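PDB 4TPV: platelet inhibitor from Ancylostoma caninum, which inhibits platelet aggregation and the adhesion of resting platelets to fibrinogen and collagen, possibly by binding platelet integrins. Local coordinates for residues Met18-Phe30 / Asn111-Ala123. Numbering follows the deposited sequence.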
ATOM      1  N   MET A  18      -6.005  -6.970   8.022  1.00 10.67           N
ATOM      2  CA  MET A  18      -6.767  -5.734   7.926  1.00 10.46           C
ATOM      3  C   MET A  18      -6.015  -4.754   7.032  1.00 10.68           C
ATOM      4  O   MET A  18      -6.598  -4.169   6.147  1.00 10.57           O
ATOM      5  CB  MET A  18      -7.032  -5.124   9.302  1.00 12.01           C
ATOM      6  CG  MET A  18      -8.043  -5.913  10.132  1.00 14.69           C
ATOM      7  SD  MET A  18      -8.032  -5.314  11.833  1.00 19.61           S
ATOM      8  CE  MET A  18      -9.096  -6.528  12.635  1.00 13.99           C
ATOM      9  N   PHE A  19      -4.709  -4.622   7.223  1.00  9.40           N
ATOM     10  CA  PHE A  19      -3.939  -3.714   6.375  1.00  8.11           C
ATOM     11  C   PHE A  19      -4.027  -4.111   4.902  1.00  7.54           C
ATOM     12  O   PHE A  19      -4.220  -3.264   4.028  1.00  9.63           O
ATOM     13  CB  PHE A  19      -2.471  -3.691   6.807  1.00 10.75           C
ATOM     14  CG  PHE A  19      -2.155  -2.690   7.886  1.00  9.38           C
ATOM     15  CD1 PHE A  19      -2.195  -1.333   7.630  1.00 13.25           C
ATOM     16  CD2 PHE A  19      -1.750  -3.113   9.137  1.00 13.35           C
ATOM     17  CE1 PHE A  19      -1.868  -0.412   8.626  1.00 15.66           C
ATOM     18  CE2 PHE A  19      -1.424  -2.201  10.127  1.00 12.83           C
ATOM     19  CZ  PHE A  19      -1.482  -0.839   9.865  1.00 11.17           C
ATOM     20  N   THR A  20      -3.865  -5.398   4.628  1.00 10.79           N
ATOM     21  CA  THR A  20      -3.825  -5.876   3.250  1.00  9.96           C
ATOM     22  C   THR A  20      -5.180  -5.694   2.564  1.00 11.60           C
ATOM     23  O   THR A  20      -5.254  -5.198   1.444  1.00 13.87           O
ATOM     24  CB  THR A  20      -3.420  -7.344   3.197  1.00 16.36           C
ATOM     25  OG1 THR A  20      -2.203  -7.517   3.945  1.00 12.28           O
ATOM     26  CG2 THR A  20      -3.221  -7.798   1.739  1.00 11.15           C
ATOM     27  N   GLU A  21      -6.249  -6.097   3.245  1.00 12.96           N
ATOM     28  CA  GLU A  21      -7.585  -5.956   2.667  1.00 12.28           C
ATOM     29  C   GLU A  21      -7.958  -4.502   2.419  1.00 11.62           C
ATOM     30  O   GLU A  21      -8.581  -4.169   1.387  1.00  9.29           O
ATOM     31  CB  GLU A  21      -8.633  -6.604   3.573  1.00 17.47           C
ATOM     32  CG  GLU A  21     -10.021  -6.743   2.920  1.00 18.20           C
ATOM     33  CD  GLU A  21     -10.838  -5.457   2.897  1.00 24.06           C
ATOM     34  OE1 GLU A  21     -10.691  -4.619   3.813  1.00 25.92           O
ATOM     35  OE2 GLU A  21     -11.633  -5.287   1.944  1.00 22.13           O
ATOM     36  N   LEU A  22      -7.616  -3.629   3.365  1.00 12.91           N
ATOM     37  CA  LEU A  22      -7.917  -2.207   3.224  1.00 12.58           C
ATOM     38  C   LEU A  22      -7.238  -1.634   1.979  1.00 11.03           C
ATOM     39  O   LEU A  22      -7.877  -0.983   1.147  1.00  9.38           O
ATOM     40  CB  LEU A  22      -7.476  -1.449   4.471  1.00 12.77           C
ATOM     41  CG  LEU A  22      -8.095  -0.071   4.659  1.00 16.00           C
ATOM     42  CD1 LEU A  22      -9.612  -0.229   4.865  1.00 12.92           C
ATOM     43  CD2 LEU A  22      -7.447   0.588   5.870  1.00 17.26           C
ATOM     44  N   HIS A  23      -5.950  -1.930   1.816  1.00  8.84           N
ATOM     45  CA  HIS A  23      -5.232  -1.467   0.626  1.00  7.56           C
ATOM     46  C   HIS A  23      -5.831  -2.007  -0.677  1.00  8.38           C
ATOM     47  O   HIS A  23      -6.000  -1.274  -1.650  1.00 10.82           O
ATOM     48  CB  HIS A  23      -3.758  -1.877   0.688  1.00  8.75           C
ATOM     49  CG  HIS A  23      -2.905  -0.970   1.520  1.00  8.26           C
ATOM     50  ND1 HIS A  23      -2.900  -1.004   2.896  1.00  8.76           N
ATOM     51  CD2 HIS A  23      -2.004  -0.020   1.163  1.00  8.60           C
ATOM     52  CE1 HIS A  23      -2.054  -0.092   3.355  1.00  8.29           C
ATOM     53  NE2 HIS A  23      -1.497   0.514   2.321  1.00  8.21           N
ATOM     54  N   ASN A  24      -6.144  -3.295  -0.712  1.00  8.99           N
ATOM     55  CA  ASN A  24      -6.716  -3.836  -1.929  1.00  9.16           C
ATOM     56  C   ASN A  24      -8.101  -3.254  -2.243  1.00  9.75           C
ATOM     57  O   ASN A  24      -8.400  -2.993  -3.402  1.00  9.32           O
ATOM     58  CB  ASN A  24      -6.754  -5.359  -1.840  1.00  9.64           C
ATOM     59  CG  ASN A  24      -5.404  -5.973  -2.148  1.00 11.45           C
ATOM     60  OD1 ASN A  24      -4.651  -5.435  -2.954  1.00 10.79           O
ATOM     61  ND2 ASN A  24      -5.113  -7.117  -1.543  1.00 13.20           N
ATOM     62  N   GLY A  25      -8.918  -3.009  -1.219  1.00 10.00           N
ATOM     63  CA  GLY A  25     -10.182  -2.306  -1.429  1.00  9.32           C
ATOM     64  C   GLY A  25      -9.992  -0.897  -1.977  1.00  7.86           C
ATOM     65  O   GLY A  25     -10.765  -0.442  -2.830  1.00 10.04           O
ATOM     66  N   TYR A  26      -8.985  -0.189  -1.462  1.00  9.46           N
ATOM     67  CA  TYR A  26      -8.647   1.127  -1.996  1.00  9.15           C
ATOM     68  C   TYR A  26      -8.237   1.006  -3.455  1.00  7.99           C
ATOM     69  O   TYR A  26      -8.618   1.800  -4.298  1.00  9.92           O
ATOM     70  CB  TYR A  26      -7.492   1.772  -1.227  1.00 10.64           C
ATOM     71  CG  TYR A  26      -7.760   2.167   0.208  1.00  8.93           C
ATOM     72  CD1 TYR A  26      -9.035   2.405   0.662  1.00 10.63           C
ATOM     73  CD2 TYR A  26      -6.704   2.324   1.102  1.00 12.98           C
ATOM     74  CE1 TYR A  26      -9.263   2.787   1.975  1.00  9.85           C
ATOM     75  CE2 TYR A  26      -6.924   2.690   2.410  1.00 15.01           C
ATOM     76  CZ  TYR A  26      -8.208   2.922   2.835  1.00 14.84           C
ATOM     77  OH  TYR A  26      -8.418   3.279   4.145  1.00 14.08           O
ATOM     78  N   ARG A  27      -7.428  -0.004  -3.749  1.00  9.55           N
ATOM     79  CA  ARG A  27      -6.924  -0.159  -5.118  1.00  9.32           C
ATOM     80  C   ARG A  27      -8.033  -0.595  -6.100  1.00  8.27           C
ATOM     81  O   ARG A  27      -8.059  -0.168  -7.254  1.00  7.53           O
ATOM     82  CB  ARG A  27      -5.730  -1.144  -5.119  1.00  7.08           C
ATOM     83  CG  ARG A  27      -4.511  -0.576  -4.399  1.00  9.40           C
ATOM     84  CD  ARG A  27      -3.427  -1.636  -4.133  1.00  7.48           C
ATOM     85  NE  ARG A  27      -2.843  -2.138  -5.376  1.00  8.72           N
ATOM     86  CZ  ARG A  27      -1.874  -1.515  -6.054  1.00 10.86           C
ATOM     87  NH1 ARG A  27      -1.392  -0.360  -5.603  1.00  7.12           N
ATOM     88  NH2 ARG A  27      -1.415  -2.022  -7.197  1.00  9.83           N
ATOM     89  N   ALA A  28      -8.967  -1.430  -5.639  1.00  9.50           N
ATOM     90  CA  ALA A  28     -10.116  -1.815  -6.459  1.00 10.77           C
ATOM     91  C   ALA A  28     -11.046  -0.619  -6.716  1.00 11.69           C
ATOM     92  O   ALA A  28     -11.530  -0.431  -7.829  1.00 11.62           O
ATOM     93  CB  ALA A  28     -10.880  -2.948  -5.781  1.00  9.53           C
ATOM     94  N   ALA A  29     -11.307   0.166  -5.675  1.00  9.68           N
ATOM     95  CA  ALA A  29     -12.133   1.364  -5.834  1.00 10.34           C
ATOM     96  C   ALA A  29     -11.450   2.294  -6.809  1.00 11.48           C
ATOM     97  O   ALA A  29     -12.076   2.845  -7.714  1.00 11.80           O
ATOM     98  CB  ALA A  29     -12.353   2.053  -4.493  1.00 11.99           C
ATOM     99  N   PHE A  30     -10.146   2.472  -6.621  1.00  9.14           N
ATOM    100  CA  PHE A  30      -9.405   3.366  -7.492  1.00  9.14           C
ATOM    101  C   PHE A  30      -9.405   2.858  -8.932  1.00  9.39           C
ATOM    102  O   PHE A  30      -9.619   3.635  -9.871  1.00 12.70           O
ATOM    103  CB  PHE A  30      -7.971   3.534  -6.990  1.00 10.47           C
ATOM    104  CG  PHE A  30      -7.293   4.737  -7.560  1.00  9.57           C
ATOM    105  CD1 PHE A  30      -6.615   4.660  -8.758  1.00 10.76           C
ATOM    106  CD2 PHE A  30      -7.337   5.940  -6.889  1.00  9.38           C
ATOM    107  CE1 PHE A  30      -5.979   5.778  -9.276  1.00 13.31           C
ATOM    108  CE2 PHE A  30      -6.706   7.055  -7.392  1.00 10.21           C
ATOM    109  CZ  PHE A  30      -6.039   6.980  -8.590  1.00 10.37           C
ATOM    110  N   ASN A 111       1.627   5.763  -3.022  1.00  7.71           N
ATOM    111  CA  ASN A 111       2.195   4.465  -2.688  1.00  8.51           C
ATOM    112  C   ASN A 111       1.101   3.404  -2.665  1.00  7.37           C
ATOM    113  O   ASN A 111       1.311   2.271  -3.105  1.00  8.38           O
ATOM    114  CB  ASN A 111       2.911   4.496  -1.330  1.00  8.63           C
ATOM    115  CG  ASN A 111       4.424   4.645  -1.459  1.00  8.12           C
ATOM    116  OD1 ASN A 111       5.067   4.023  -2.320  1.00  8.69           O
ATOM    117  ND2 ASN A 111       5.007   5.456  -0.571  1.00  9.61           N
ATOM    118  N   MET A 112      -0.074   3.777  -2.150  1.00  8.18           N
ATOM    119  CA  MET A 112      -1.163   2.816  -2.007  1.00  6.77           C
ATOM    120  C   MET A 112      -1.777   2.401  -3.337  1.00  6.79           C
ATOM    121  O   MET A 112      -2.227   1.266  -3.467  1.00  8.71           O
ATOM    122  CB  MET A 112      -2.269   3.357  -1.086  1.00  7.32           C
ATOM    123  CG  MET A 112      -1.843   3.504   0.360  1.00  9.27           C
ATOM    124  SD  MET A 112      -3.236   3.525   1.514  1.00 10.30           S
ATOM    125  CE  MET A 112      -4.185   4.912   0.903  1.00 11.70           C
ATOM    126  N   VAL A 113      -1.783   3.292  -4.329  1.00  7.06           N
ATOM    127  CA  VAL A 113      -2.422   2.969  -5.616  1.00  9.32           C
ATOM    128  C   VAL A 113      -1.456   2.898  -6.810  1.00  8.53           C
ATOM    129  O   VAL A 113      -1.893   2.770  -7.964  1.00  9.61           O
ATOM    130  CB  VAL A 113      -3.572   3.960  -5.923  1.00  9.08           C
ATOM    131  CG1 VAL A 113      -4.617   3.904  -4.800  1.00  9.67           C
ATOM    132  CG2 VAL A 113      -3.039   5.397  -6.164  1.00  8.24           C
ATOM    133  N   TRP A 114      -0.152   2.912  -6.544  1.00  7.64           N
ATOM    134  CA  TRP A 114       0.823   2.715  -7.625  1.00  8.67           C
ATOM    135  C   TRP A 114       0.544   1.368  -8.305  1.00  7.52           C
ATOM    136  O   TRP A 114       0.481   0.342  -7.618  1.00  7.93           O
ATOM    137  CB  TRP A 114       2.262   2.766  -7.078  1.00  7.40           C
ATOM    138  CG  TRP A 114       3.204   3.267  -8.122  1.00  7.62           C
ATOM    139  CD1 TRP A 114       3.786   2.539  -9.126  1.00 10.51           C
ATOM    140  CD2 TRP A 114       3.627   4.625  -8.315  1.00  7.74           C
ATOM    141  NE1 TRP A 114       4.568   3.356  -9.919  1.00 11.49           N
ATOM    142  CE2 TRP A 114       4.488   4.640  -9.442  1.00  9.87           C
ATOM    143  CE3 TRP A 114       3.387   5.824  -7.630  1.00  7.86           C
ATOM    144  CZ2 TRP A 114       5.096   5.811  -9.913  1.00 10.25           C
ATOM    145  CZ3 TRP A 114       3.993   7.001  -8.100  1.00  7.99           C
ATOM    146  CH2 TRP A 114       4.834   6.974  -9.243  1.00  8.20           C
ATOM    147  N   ASP A 115       0.370   1.345  -9.622  1.00  7.90           N
ATOM    148  CA  ASP A 115      -0.275   0.170 -10.187  1.00  7.90           C
ATOM    149  C   ASP A 115       0.642  -1.057 -10.091  1.00 11.29           C
ATOM    150  O   ASP A 115       0.159  -2.173  -9.871  1.00  9.82           O
ATOM    151  CB  ASP A 115      -0.810   0.429 -11.631  1.00 12.96           C
ATOM    152  CG  ASP A 115       0.248   0.837 -12.634  1.00 11.51           C
ATOM    153  OD1 ASP A 115       1.438   0.989 -12.305  1.00 11.68           O
ATOM    154  OD2 ASP A 115      -0.151   1.021 -13.798  1.00 10.68           O
ATOM    155  N   SER A 116       1.958  -0.847 -10.160  1.00  8.90           N
ATOM    156  CA  SER A 116       2.879  -1.976 -10.170  1.00 10.14           C
ATOM    157  C   SER A 116       3.217  -2.447  -8.757  1.00  7.89           C
ATOM    158  O   SER A 116       3.891  -3.475  -8.588  1.00  9.58           O
ATOM    159  CB  SER A 116       4.166  -1.630 -10.929  1.00 10.61           C
ATOM    160  OG  SER A 116       4.789  -0.489 -10.366  1.00 12.73           O
ATOM    161  N   HIS A 117       2.765  -1.720  -7.746  1.00  8.48           N
ATOM    162  CA  HIS A 117       2.971  -2.203  -6.372  1.00  8.81           C
ATOM    163  C   HIS A 117       2.163  -3.471  -6.105  1.00 13.36           C
ATOM    164  O   HIS A 117       0.950  -3.478  -6.296  1.00 13.47           O
ATOM    165  CB  HIS A 117       2.599  -1.137  -5.334  1.00  7.29           C
ATOM    166  CG  HIS A 117       3.662  -0.110  -5.114  1.00  9.60           C
ATOM    167  ND1 HIS A 117       3.443   1.040  -4.383  1.00  7.72           N
ATOM    168  CD2 HIS A 117       4.944  -0.046  -5.543  1.00 10.39           C
ATOM    169  CE1 HIS A 117       4.545   1.768  -4.376  1.00  8.97           C
ATOM    170  NE2 HIS A 117       5.474   1.129  -5.063  1.00  8.40           N
ATOM    171  N   ASP A 118       2.818  -4.535  -5.630  1.00  9.39           N
ATOM    172  CA  ASP A 118       2.082  -5.777  -5.373  1.00  8.21           C
ATOM    173  C   ASP A 118       2.407  -6.385  -4.010  1.00  8.90           C
ATOM    174  O   ASP A 118       1.990  -7.499  -3.711  1.00  9.89           O
ATOM    175  CB  ASP A 118       2.353  -6.806  -6.481  1.00 10.93           C
ATOM    176  CG  ASP A 118       3.812  -7.217  -6.584  1.00 15.61           C
ATOM    177  OD1 ASP A 118       4.639  -6.853  -5.733  1.00 16.25           O
ATOM    178  OD2 ASP A 118       4.138  -7.939  -7.551  1.00 24.53           O
ATOM    179  N   LYS A 119       3.146  -5.642  -3.196  1.00  9.80           N
ATOM    180  CA  LYS A 119       3.539  -6.122  -1.870  1.00  9.77           C
ATOM    181  C   LYS A 119       3.522  -4.969  -0.869  1.00 10.64           C
ATOM    182  O   LYS A 119       3.870  -3.835  -1.203  1.00 11.11           O
ATOM    183  CB  LYS A 119       4.939  -6.756  -1.897  1.00 14.13           C
ATOM    184  CG  LYS A 119       5.078  -8.011  -2.725  1.00 16.90           C
ATOM    185  CD  LYS A 119       6.552  -8.418  -2.790  1.00 21.72           C
ATOM    186  CE  LYS A 119       6.723  -9.772  -3.467  1.00 33.35           C
ATOM    187  NZ  LYS A 119       6.253  -9.761  -4.883  1.00 35.84           N
ATOM    188  N   LEU A 120       3.076  -5.245   0.354  1.00  8.90           N
ATOM    189  CA  LEU A 120       3.266  -4.300   1.449  1.00  7.91           C
ATOM    190  C   LEU A 120       3.623  -5.039   2.731  1.00 14.11           C
ATOM    191  O   LEU A 120       3.318  -6.226   2.894  1.00  9.59           O
ATOM    192  CB  LEU A 120       2.009  -3.437   1.689  1.00  9.58           C
ATOM    193  CG  LEU A 120       0.924  -4.096   2.557  1.00 10.65           C
ATOM    194  CD1 LEU A 120      -0.109  -3.056   2.991  1.00 12.51           C
ATOM    195  CD2 LEU A 120       0.252  -5.237   1.811  1.00 11.44           C
ATOM    196  N   GLY A 121       4.267  -4.318   3.636  1.00 11.26           N
ATOM    197  CA  GLY A 121       4.498  -4.806   4.986  1.00  8.31           C
ATOM    198  C   GLY A 121       4.457  -3.603   5.891  1.00  7.87           C
ATOM    199  O   GLY A 121       4.921  -2.536   5.502  1.00  9.17           O
ATOM    200  N   CYS A 122       3.927  -3.773   7.103  1.00  9.32           N
ATOM    201  CA  CYS A 122       3.681  -2.621   7.983  1.00  7.97           C
ATOM    202  C   CYS A 122       4.212  -2.818   9.406  1.00  9.98           C
ATOM    203  O   CYS A 122       4.533  -3.930   9.816  1.00 11.24           O
ATOM    204  CB  CYS A 122       2.184  -2.311   8.021  1.00  9.85           C
ATOM    205  SG  CYS A 122       1.455  -1.929   6.399  1.00 11.43           S
ATOM    206  N   ALA A 123       4.297  -1.719  10.156  1.00 10.05           N
ATOM    207  CA  ALA A 123       4.872  -1.716  11.495  1.00  9.29           C
ATOM    208  C   ALA A 123       4.128  -0.697  12.355  1.00  8.77           C
ATOM    209  O   ALA A 123       3.682   0.347  11.864  1.00 10.62           O
ATOM    210  CB  ALA A 123       6.369  -1.388  11.440  1.00  8.95           C
TER
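Helix 18-30 crosses strand 119-123 at 133°, the axes 9.3 Å apart at their closest, with Phe19 and His23 facing the strand, while Tyr26, Arg27 and Phe30 meet Met112, Val113 and the turn that follows. Arg27 makes the polar link. Bent at chi3 (66°), its side chain runs past Met112 and sets the guanidinium among backbone carbonyls. Arg27 NH1 bonds to Met112 O at 2.8 Å (161°) and also to Trp114 O, which NH2 grips as well; both oxygens lie near the guanidinium plane, although NH1 stands above the plane of each carbonyl. A weak bond from NH2 reaches Asp115 O, while His117 O lies over one face without a well-formed bond and NE is taken by Arg40 O. Trp114 O, which also accepts His117 N, is thus held by three donors, pinning the type I turn from Trp114 to His117 to helix 18-30.

Toward the N-terminal part of helix 18-30, Leu120 CD1 lies over one face of the His23 imidazole, 3.5 Å from ND1. That ring is held by a bond in its own plane from His23 ND1 to Phe19 O (2.9 Å), one turn back, and by NE2 to Tyr137. The Met112 side chain crosses that of His23 at about a right angle, and its CE rests 3.6 Å from Tyr26 CD2. At the two ends, Val113 CG2 stands over the centre of the Phe30 ring, and Cys122, disulfide-bonded to Cys135, lays CB and SG over a face of Phe19. Phe19 and His23 thus pack helix 18-30 on the sheet, and Arg27, Tyr26 and Phe30 tie it to helix 107-113 and the turn beyond, within the alpha-beta-alpha sandwich characteristic of the CAP fold.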